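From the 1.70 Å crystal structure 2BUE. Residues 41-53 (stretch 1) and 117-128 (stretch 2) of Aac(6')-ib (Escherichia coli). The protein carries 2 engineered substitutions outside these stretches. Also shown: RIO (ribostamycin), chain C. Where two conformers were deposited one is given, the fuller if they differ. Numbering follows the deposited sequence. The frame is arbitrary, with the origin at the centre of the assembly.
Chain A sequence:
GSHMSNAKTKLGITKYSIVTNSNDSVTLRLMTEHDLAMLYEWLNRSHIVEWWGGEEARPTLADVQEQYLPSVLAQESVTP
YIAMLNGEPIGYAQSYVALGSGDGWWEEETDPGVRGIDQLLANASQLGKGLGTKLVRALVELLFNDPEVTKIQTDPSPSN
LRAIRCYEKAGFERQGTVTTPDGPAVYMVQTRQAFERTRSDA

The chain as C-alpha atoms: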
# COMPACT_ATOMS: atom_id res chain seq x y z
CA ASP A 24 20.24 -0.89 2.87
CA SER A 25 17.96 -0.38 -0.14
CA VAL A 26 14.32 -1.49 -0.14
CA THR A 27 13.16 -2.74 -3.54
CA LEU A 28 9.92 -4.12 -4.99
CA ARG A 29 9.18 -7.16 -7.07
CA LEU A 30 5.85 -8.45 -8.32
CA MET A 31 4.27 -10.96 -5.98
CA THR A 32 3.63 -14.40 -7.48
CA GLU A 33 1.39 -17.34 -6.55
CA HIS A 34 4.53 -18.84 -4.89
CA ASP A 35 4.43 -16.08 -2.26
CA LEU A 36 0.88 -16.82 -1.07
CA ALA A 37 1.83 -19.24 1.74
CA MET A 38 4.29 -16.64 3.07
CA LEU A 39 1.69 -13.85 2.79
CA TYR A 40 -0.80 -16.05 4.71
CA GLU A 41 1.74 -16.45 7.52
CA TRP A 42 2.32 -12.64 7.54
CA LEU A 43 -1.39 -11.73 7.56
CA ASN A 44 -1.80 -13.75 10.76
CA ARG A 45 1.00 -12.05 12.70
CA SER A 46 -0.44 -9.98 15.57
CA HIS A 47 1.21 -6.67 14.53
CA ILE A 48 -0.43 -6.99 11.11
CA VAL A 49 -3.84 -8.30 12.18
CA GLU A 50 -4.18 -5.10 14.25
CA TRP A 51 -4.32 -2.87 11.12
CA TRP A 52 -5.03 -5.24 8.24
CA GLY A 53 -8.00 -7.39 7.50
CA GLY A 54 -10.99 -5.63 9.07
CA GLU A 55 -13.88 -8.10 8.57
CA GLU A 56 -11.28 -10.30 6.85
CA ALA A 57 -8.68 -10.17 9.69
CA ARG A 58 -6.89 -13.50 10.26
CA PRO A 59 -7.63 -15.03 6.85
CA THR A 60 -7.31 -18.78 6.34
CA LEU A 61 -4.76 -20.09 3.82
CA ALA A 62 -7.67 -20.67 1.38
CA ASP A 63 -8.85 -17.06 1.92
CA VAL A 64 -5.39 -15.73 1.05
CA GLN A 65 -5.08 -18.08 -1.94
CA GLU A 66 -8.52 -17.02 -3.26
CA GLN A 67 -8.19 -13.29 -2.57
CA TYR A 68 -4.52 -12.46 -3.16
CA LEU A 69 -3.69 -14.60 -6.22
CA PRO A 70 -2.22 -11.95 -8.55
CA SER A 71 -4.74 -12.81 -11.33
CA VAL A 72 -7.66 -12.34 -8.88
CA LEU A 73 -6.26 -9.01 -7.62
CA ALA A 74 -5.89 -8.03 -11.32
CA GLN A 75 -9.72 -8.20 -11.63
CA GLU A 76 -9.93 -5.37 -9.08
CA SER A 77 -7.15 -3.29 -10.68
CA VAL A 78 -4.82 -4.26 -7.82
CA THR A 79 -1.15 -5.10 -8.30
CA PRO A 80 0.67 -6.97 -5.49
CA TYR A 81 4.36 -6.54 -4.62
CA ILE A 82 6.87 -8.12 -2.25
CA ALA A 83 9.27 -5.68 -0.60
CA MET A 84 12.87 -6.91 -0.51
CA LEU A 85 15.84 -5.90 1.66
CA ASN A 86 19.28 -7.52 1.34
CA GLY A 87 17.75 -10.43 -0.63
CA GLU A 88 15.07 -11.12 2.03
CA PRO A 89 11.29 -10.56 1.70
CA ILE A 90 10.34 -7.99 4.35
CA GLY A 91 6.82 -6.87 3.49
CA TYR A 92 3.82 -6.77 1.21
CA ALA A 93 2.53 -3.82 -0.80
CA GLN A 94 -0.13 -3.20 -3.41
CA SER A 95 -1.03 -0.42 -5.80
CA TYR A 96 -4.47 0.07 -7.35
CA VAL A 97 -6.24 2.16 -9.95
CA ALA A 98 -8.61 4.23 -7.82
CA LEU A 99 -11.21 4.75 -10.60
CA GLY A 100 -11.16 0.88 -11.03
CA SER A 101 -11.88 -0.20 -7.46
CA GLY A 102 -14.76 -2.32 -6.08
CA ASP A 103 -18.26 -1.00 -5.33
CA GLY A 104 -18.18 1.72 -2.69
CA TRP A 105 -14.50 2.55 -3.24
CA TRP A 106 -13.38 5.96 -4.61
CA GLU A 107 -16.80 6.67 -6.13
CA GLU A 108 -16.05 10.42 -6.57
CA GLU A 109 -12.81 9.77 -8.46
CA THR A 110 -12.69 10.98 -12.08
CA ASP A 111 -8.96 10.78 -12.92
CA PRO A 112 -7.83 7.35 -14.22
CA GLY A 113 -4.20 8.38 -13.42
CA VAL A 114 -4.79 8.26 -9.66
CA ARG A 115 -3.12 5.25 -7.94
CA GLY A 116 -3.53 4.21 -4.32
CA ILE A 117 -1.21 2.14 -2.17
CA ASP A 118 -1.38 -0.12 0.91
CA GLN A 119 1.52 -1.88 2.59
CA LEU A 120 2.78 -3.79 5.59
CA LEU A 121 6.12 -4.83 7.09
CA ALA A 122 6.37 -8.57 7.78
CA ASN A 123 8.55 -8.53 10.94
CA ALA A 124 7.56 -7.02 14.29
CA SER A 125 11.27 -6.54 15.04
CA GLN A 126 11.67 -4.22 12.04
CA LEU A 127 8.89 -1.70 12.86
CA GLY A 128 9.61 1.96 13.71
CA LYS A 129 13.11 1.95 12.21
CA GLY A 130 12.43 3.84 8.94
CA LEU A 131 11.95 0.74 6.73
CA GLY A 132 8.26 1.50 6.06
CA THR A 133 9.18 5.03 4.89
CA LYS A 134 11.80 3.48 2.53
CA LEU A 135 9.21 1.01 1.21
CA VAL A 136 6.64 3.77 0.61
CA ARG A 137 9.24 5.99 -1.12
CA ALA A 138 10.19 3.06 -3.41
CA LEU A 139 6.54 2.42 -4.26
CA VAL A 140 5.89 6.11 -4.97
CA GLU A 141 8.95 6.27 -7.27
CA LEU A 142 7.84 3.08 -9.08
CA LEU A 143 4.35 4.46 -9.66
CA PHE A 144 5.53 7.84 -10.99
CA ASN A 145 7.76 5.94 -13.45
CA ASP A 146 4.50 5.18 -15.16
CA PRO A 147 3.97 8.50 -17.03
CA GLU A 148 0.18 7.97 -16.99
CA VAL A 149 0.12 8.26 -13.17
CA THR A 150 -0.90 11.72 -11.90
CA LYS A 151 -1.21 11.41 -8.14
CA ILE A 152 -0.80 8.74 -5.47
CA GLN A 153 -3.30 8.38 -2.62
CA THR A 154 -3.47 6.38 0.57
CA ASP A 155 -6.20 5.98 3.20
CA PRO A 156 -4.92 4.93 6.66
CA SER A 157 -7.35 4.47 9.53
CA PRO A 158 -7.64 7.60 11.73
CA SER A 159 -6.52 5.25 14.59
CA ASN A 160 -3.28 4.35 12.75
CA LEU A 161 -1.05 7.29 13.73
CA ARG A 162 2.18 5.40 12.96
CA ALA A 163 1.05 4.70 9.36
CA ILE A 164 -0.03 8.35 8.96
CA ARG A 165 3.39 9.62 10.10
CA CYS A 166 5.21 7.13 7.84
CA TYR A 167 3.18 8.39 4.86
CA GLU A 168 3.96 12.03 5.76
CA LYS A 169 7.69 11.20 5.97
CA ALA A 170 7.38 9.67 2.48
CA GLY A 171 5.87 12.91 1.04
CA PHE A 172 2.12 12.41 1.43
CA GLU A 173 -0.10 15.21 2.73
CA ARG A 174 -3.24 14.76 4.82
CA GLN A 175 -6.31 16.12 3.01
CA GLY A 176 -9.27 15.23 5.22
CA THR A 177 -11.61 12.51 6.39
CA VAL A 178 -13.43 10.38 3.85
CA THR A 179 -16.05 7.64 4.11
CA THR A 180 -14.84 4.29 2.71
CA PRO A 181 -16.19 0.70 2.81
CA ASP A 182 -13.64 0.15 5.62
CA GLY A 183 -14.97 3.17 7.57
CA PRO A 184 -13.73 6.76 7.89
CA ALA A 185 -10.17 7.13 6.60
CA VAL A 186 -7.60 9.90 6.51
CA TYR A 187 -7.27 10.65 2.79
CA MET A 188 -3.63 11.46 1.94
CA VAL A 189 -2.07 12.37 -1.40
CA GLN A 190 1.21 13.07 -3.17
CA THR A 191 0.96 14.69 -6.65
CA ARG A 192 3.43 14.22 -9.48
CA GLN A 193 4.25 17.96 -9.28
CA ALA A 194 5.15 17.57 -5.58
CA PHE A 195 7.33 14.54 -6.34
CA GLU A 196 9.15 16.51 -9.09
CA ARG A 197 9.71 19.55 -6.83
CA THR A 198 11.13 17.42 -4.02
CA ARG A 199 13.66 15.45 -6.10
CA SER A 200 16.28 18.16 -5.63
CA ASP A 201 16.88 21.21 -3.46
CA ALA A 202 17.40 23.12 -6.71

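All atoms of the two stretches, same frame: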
# COMPACT_ATOMS: atom_id res chain seq x y z
N GLU A 41 1.04 -16.52 6.24
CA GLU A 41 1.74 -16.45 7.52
C GLU A 41 1.79 -14.99 8.04
O GLU A 41 1.40 -14.73 9.18
CB GLU A 41 3.14 -17.06 7.43
CG GLU A 41 3.86 -16.93 8.76
CD GLU A 41 5.22 -17.60 8.80
OE1 GLU A 41 5.67 -18.18 7.79
OE2 GLU A 41 5.84 -17.53 9.90
N TRP A 42 2.25 -14.07 7.18
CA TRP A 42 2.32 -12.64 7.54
C TRP A 42 0.99 -12.06 8.01
O TRP A 42 0.95 -11.35 9.03
CB TRP A 42 2.82 -11.82 6.35
CG TRP A 42 4.25 -12.08 5.98
CD1 TRP A 42 5.17 -12.85 6.65
CD2 TRP A 42 4.93 -11.52 4.86
NE1 TRP A 42 6.39 -12.80 6.00
CE2 TRP A 42 6.27 -11.99 4.89
CE3 TRP A 42 4.53 -10.65 3.81
CZ2 TRP A 42 7.23 -11.62 3.93
CZ3 TRP A 42 5.48 -10.28 2.85
CH2 TRP A 42 6.82 -10.76 2.92
N LEU A 43 -0.08 -12.33 7.27
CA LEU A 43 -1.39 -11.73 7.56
C LEU A 43 -2.00 -12.21 8.88
O LEU A 43 -2.98 -11.66 9.36
CB LEU A 43 -2.37 -11.94 6.39
CG LEU A 43 -2.00 -11.17 5.11
CD1 LEU A 43 -2.97 -11.60 4.02
CD2 LEU A 43 -2.07 -9.64 5.33
N ASN A 44 -1.39 -13.25 9.46
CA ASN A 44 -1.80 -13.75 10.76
C ASN A 44 -0.85 -13.41 11.91
O ASN A 44 -1.01 -13.91 13.05
CB ASN A 44 -2.05 -15.27 10.66
CG ASN A 44 -3.37 -15.57 9.95
OD1 ASN A 44 -4.44 -15.50 10.56
ND2 ASN A 44 -3.29 -15.91 8.67
N ARG A 45 0.14 -12.57 11.63
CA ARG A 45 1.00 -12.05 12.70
C ARG A 45 0.27 -10.93 13.43
O ARG A 45 -0.39 -10.09 12.80
CB ARG A 45 2.35 -11.61 12.16
CG ARG A 45 3.12 -12.78 11.55
CD ARG A 45 4.49 -12.36 11.08
NE ARG A 45 5.25 -13.56 10.69
CZ ARG A 45 6.39 -13.53 10.03
NH1 ARG A 45 6.95 -12.37 9.67
NH2 ARG A 45 6.99 -14.67 9.72
N SER A 46 0.36 -10.92 14.77
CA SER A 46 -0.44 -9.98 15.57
C SER A 46 -0.25 -8.51 15.18
O SER A 46 -1.22 -7.75 15.16
CB SER A 46 -0.18 -10.20 17.06
OG SER A 46 1.19 -10.00 17.37
N HIS A 47 0.98 -8.09 14.87
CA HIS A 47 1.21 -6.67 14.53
C HIS A 47 0.56 -6.24 13.22
O HIS A 47 0.38 -5.05 12.96
CB HIS A 47 2.70 -6.33 14.51
CG HIS A 47 3.45 -6.86 13.33
ND1 HIS A 47 3.90 -8.17 13.27
CD2 HIS A 47 3.84 -6.26 12.18
CE1 HIS A 47 4.54 -8.34 12.12
NE2 HIS A 47 4.51 -7.21 11.44
N ILE A 48 0.22 -7.22 12.39
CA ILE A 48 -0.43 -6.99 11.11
C ILE A 48 -1.96 -7.09 11.24
O ILE A 48 -2.71 -6.25 10.74
CB ILE A 48 0.14 -7.98 10.04
CG1 ILE A 48 1.61 -7.61 9.74
CG2 ILE A 48 -0.69 -7.92 8.74
CD1 ILE A 48 2.44 -8.65 9.03
N VAL A 49 -2.41 -8.12 11.94
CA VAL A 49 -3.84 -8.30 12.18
C VAL A 49 -4.47 -7.01 12.74
O VAL A 49 -5.59 -6.66 12.38
CB VAL A 49 -4.08 -9.50 13.14
CG1 VAL A 49 -5.53 -9.55 13.54
CG2 VAL A 49 -3.69 -10.79 12.45
N GLU A 50 -3.73 -6.33 13.61
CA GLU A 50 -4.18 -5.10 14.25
C GLU A 50 -4.72 -4.05 13.25
O GLU A 50 -5.72 -3.36 13.52
CB GLU A 50 -3.03 -4.52 15.08
CG GLU A 50 -3.35 -3.20 15.77
CD GLU A 50 -2.28 -2.75 16.74
OE1 GLU A 50 -1.11 -3.20 16.66
OE2 GLU A 50 -2.62 -1.92 17.62
N TRP A 51 -4.07 -3.96 12.08
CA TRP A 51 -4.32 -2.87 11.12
C TRP A 51 -4.74 -3.35 9.73
O TRP A 51 -4.96 -2.55 8.82
CB TRP A 51 -3.05 -2.01 10.99
CG TRP A 51 -2.62 -1.36 12.27
CD1 TRP A 51 -1.45 -1.58 12.96
CD2 TRP A 51 -3.35 -0.39 13.03
NE1 TRP A 51 -1.42 -0.80 14.10
CE2 TRP A 51 -2.57 -0.06 14.17
CE3 TRP A 51 -4.60 0.24 12.86
CZ2 TRP A 51 -2.99 0.88 15.13
CZ3 TRP A 51 -5.02 1.16 13.81
CH2 TRP A 51 -4.22 1.46 14.94
N TRP A 52 -4.82 -4.67 9.56
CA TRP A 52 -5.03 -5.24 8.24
C TRP A 52 -5.97 -6.39 8.34
O TRP A 52 -5.71 -7.36 9.06
CB TRP A 52 -3.72 -5.74 7.66
CG TRP A 52 -3.78 -5.99 6.18
CD1 TRP A 52 -4.49 -6.97 5.51
CD2 TRP A 52 -3.10 -5.25 5.17
NE1 TRP A 52 -4.29 -6.87 4.15
CE2 TRP A 52 -3.43 -5.83 3.92
CE3 TRP A 52 -2.23 -4.14 5.21
CZ2 TRP A 52 -2.93 -5.33 2.72
CZ3 TRP A 52 -1.72 -3.66 4.00
CH2 TRP A 52 -2.08 -4.25 2.78
N GLY A 53 -7.05 -6.31 7.58
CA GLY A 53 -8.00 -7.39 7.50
C GLY A 53 -9.40 -6.85 7.66
O GLY A 53 -10.26 -7.09 6.80
N ILE A 117 -2.11 3.16 -2.69
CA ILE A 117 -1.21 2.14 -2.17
C ILE A 117 -1.64 1.68 -0.77
O ILE A 117 -2.27 2.45 -0.00
CB ILE A 117 0.25 2.63 -2.13
CG1 ILE A 117 0.38 3.91 -1.27
CG2 ILE A 117 0.75 2.92 -3.57
CD1 ILE A 117 1.86 4.31 -0.97
N ASP A 118 -1.24 0.45 -0.45
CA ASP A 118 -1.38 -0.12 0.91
C ASP A 118 -0.15 -0.97 1.12
O ASP A 118 0.40 -1.51 0.16
CB ASP A 118 -2.62 -1.01 1.01
CG ASP A 118 -3.90 -0.31 0.62
OD1 ASP A 118 -4.40 0.50 1.42
OD2 ASP A 118 -4.38 -0.58 -0.49
N GLN A 119 0.33 -1.07 2.36
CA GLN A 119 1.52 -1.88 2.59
C GLN A 119 1.67 -2.27 4.05
O GLN A 119 1.02 -1.72 4.95
CB GLN A 119 2.80 -1.18 2.08
CG GLN A 119 3.34 -0.09 2.95
CD GLN A 119 2.44 1.10 3.04
OE1 GLN A 119 1.92 1.58 2.02
NE2 GLN A 119 2.29 1.62 4.26
N LEU A 120 2.51 -3.28 4.25
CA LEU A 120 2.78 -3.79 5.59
C LEU A 120 4.22 -4.32 5.63
O LEU A 120 4.75 -4.81 4.63
CB LEU A 120 1.79 -4.90 5.97
CG LEU A 120 1.82 -6.18 5.11
CD1 LEU A 120 2.80 -7.21 5.70
CD2 LEU A 120 0.42 -6.78 4.96
N LEU A 121 4.83 -4.21 6.81
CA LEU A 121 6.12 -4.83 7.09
C LEU A 121 5.90 -6.17 7.81
O LEU A 121 5.17 -6.25 8.82
CB LEU A 121 6.98 -3.91 7.98
CG LEU A 121 7.51 -2.63 7.32
CD1 LEU A 121 8.35 -1.83 8.35
CD2 LEU A 121 8.31 -2.99 6.06
N ALA A 122 6.56 -7.20 7.31
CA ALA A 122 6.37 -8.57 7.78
C ALA A 122 6.79 -8.83 9.23
O ALA A 122 6.17 -9.65 9.91
CB ALA A 122 7.13 -9.52 6.85
N ASN A 123 7.85 -8.15 9.69
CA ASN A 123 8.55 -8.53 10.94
C ASN A 123 8.38 -7.50 12.05
O ASN A 123 8.77 -6.34 11.89
CB ASN A 123 10.03 -8.76 10.65
CG ASN A 123 10.27 -9.92 9.68
OD1 ASN A 123 9.73 -11.01 9.85
ND2 ASN A 123 11.05 -9.68 8.65
N ALA A 124 7.79 -7.92 13.16
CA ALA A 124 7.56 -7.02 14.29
C ALA A 124 8.85 -6.32 14.70
O ALA A 124 8.84 -5.14 15.06
CB ALA A 124 6.98 -7.79 15.47
N SER A 125 9.95 -7.05 14.62
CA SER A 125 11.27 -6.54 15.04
C SER A 125 11.79 -5.38 14.19
O SER A 125 12.69 -4.64 14.60
CB SER A 125 12.31 -7.68 15.07
OG SER A 125 12.61 -8.15 13.77
N GLN A 126 11.20 -5.22 13.00
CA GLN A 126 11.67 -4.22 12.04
C GLN A 126 10.78 -2.99 11.95
O GLN A 126 11.01 -2.16 11.06
CB GLN A 126 11.86 -4.87 10.65
CG GLN A 126 12.98 -5.92 10.57
CD GLN A 126 13.12 -6.58 9.20
OE1 GLN A 126 12.14 -7.04 8.60
NE2 GLN A 126 14.35 -6.64 8.70
N LEU A 127 9.81 -2.85 12.85
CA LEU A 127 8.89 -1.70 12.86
C LEU A 127 9.54 -0.49 13.53
O LEU A 127 10.39 -0.65 14.40
CB LEU A 127 7.59 -2.02 13.60
CG LEU A 127 6.75 -3.21 13.11
CD1 LEU A 127 5.52 -3.46 13.99
CD2 LEU A 127 6.34 -3.01 11.64
N GLY A 128 9.14 0.70 13.10
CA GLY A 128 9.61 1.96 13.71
C GLY A 128 11.08 2.28 13.54
O GLY A 128 11.66 3.02 14.34
O1 RIO C . -6.01 -6.22 0.58
C1 RIO C . -6.34 -6.77 -0.70
C2 RIO C . -7.87 -6.78 -0.85
O2 RIO C . -8.48 -5.71 -0.11
C3 RIO C . -8.64 -4.57 -0.97
O3 RIO C . -7.69 -3.54 -0.63
C4 RIO C . -8.32 -2.22 -0.36
C5 RIO C . -8.52 -1.39 -1.66
O4 RIO C . -9.41 -2.06 -2.53
C6 RIO C . -9.01 0.05 -1.41
N1 RIO C . -9.00 0.79 -2.71
C7 RIO C . -8.09 0.77 -0.40
C8 RIO C . -8.00 -0.03 0.92
N2 RIO C . -7.17 0.73 1.89
C9 RIO C . -7.41 -1.46 0.66
O5 RIO C . -7.52 -2.15 1.94
C10 RIO C . -6.39 -2.97 2.25
O6 RIO C . -5.38 -2.21 2.87
C11 RIO C . -5.68 -1.73 4.23
C12 RIO C . -4.37 -1.08 4.75
N3 RIO C . -4.18 0.25 4.16
C13 RIO C . -6.13 -2.89 5.16
O7 RIO C . -6.57 -2.31 6.41
C14 RIO C . -7.29 -3.68 4.50
O8 RIO C . -7.77 -4.77 5.34
C15 RIO C . -6.88 -4.18 3.10
N4 RIO C . -7.97 -4.88 2.42
C16 RIO C . -8.49 -5.10 -2.42
O9 RIO C . -9.73 -4.87 -3.08
C17 RIO C . -8.39 -6.63 -2.26
O10 RIO C . -9.74 -7.17 -2.29

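Polar contacts join side chains of stretch 1 to backbone carbonyls where the strand 117-121 gives way to a turn. R45 extends its side chain so that NH1 donates to A122 O at 2.8 Å, with the carbonyl near the guanidinium plane. The same NH1 makes a weak hydrogen bond to N123 OD1 at 3.1 Å. A salt bridge from R45 NH2 to E41 OE2 (3.1 Å) ties down the other end nitrogen. H47, with chi1 in the p well, donates from NE2 to L121 O at 2.9 Å. An imidazole suits this place because its ring edge meets the carbonyl while a face lies against A124.

Apolar packing centres on L120, which points toward stretch 1 and is buried. Its CD1 lies 3.6 Å from I48 CD1, and its CD2 lies 3.8 Å from L43 CD2.

Aromatic faces complete the contact. A122 CB sits over the five-membered ring of W42, 3.4 Å from its centroid; the small methyl fits closely against the flat indole. L120 CD2 lies over the six-membered ring of W52, 3.8 Å from the centroid, and ribostamycin covers the opposite face.

Both stretches also hold ribostamycin: D118 OD1 accepts from its N2 and N3, each at 2.8 Å, and G53 N donates to its O8 at 2.8 Å.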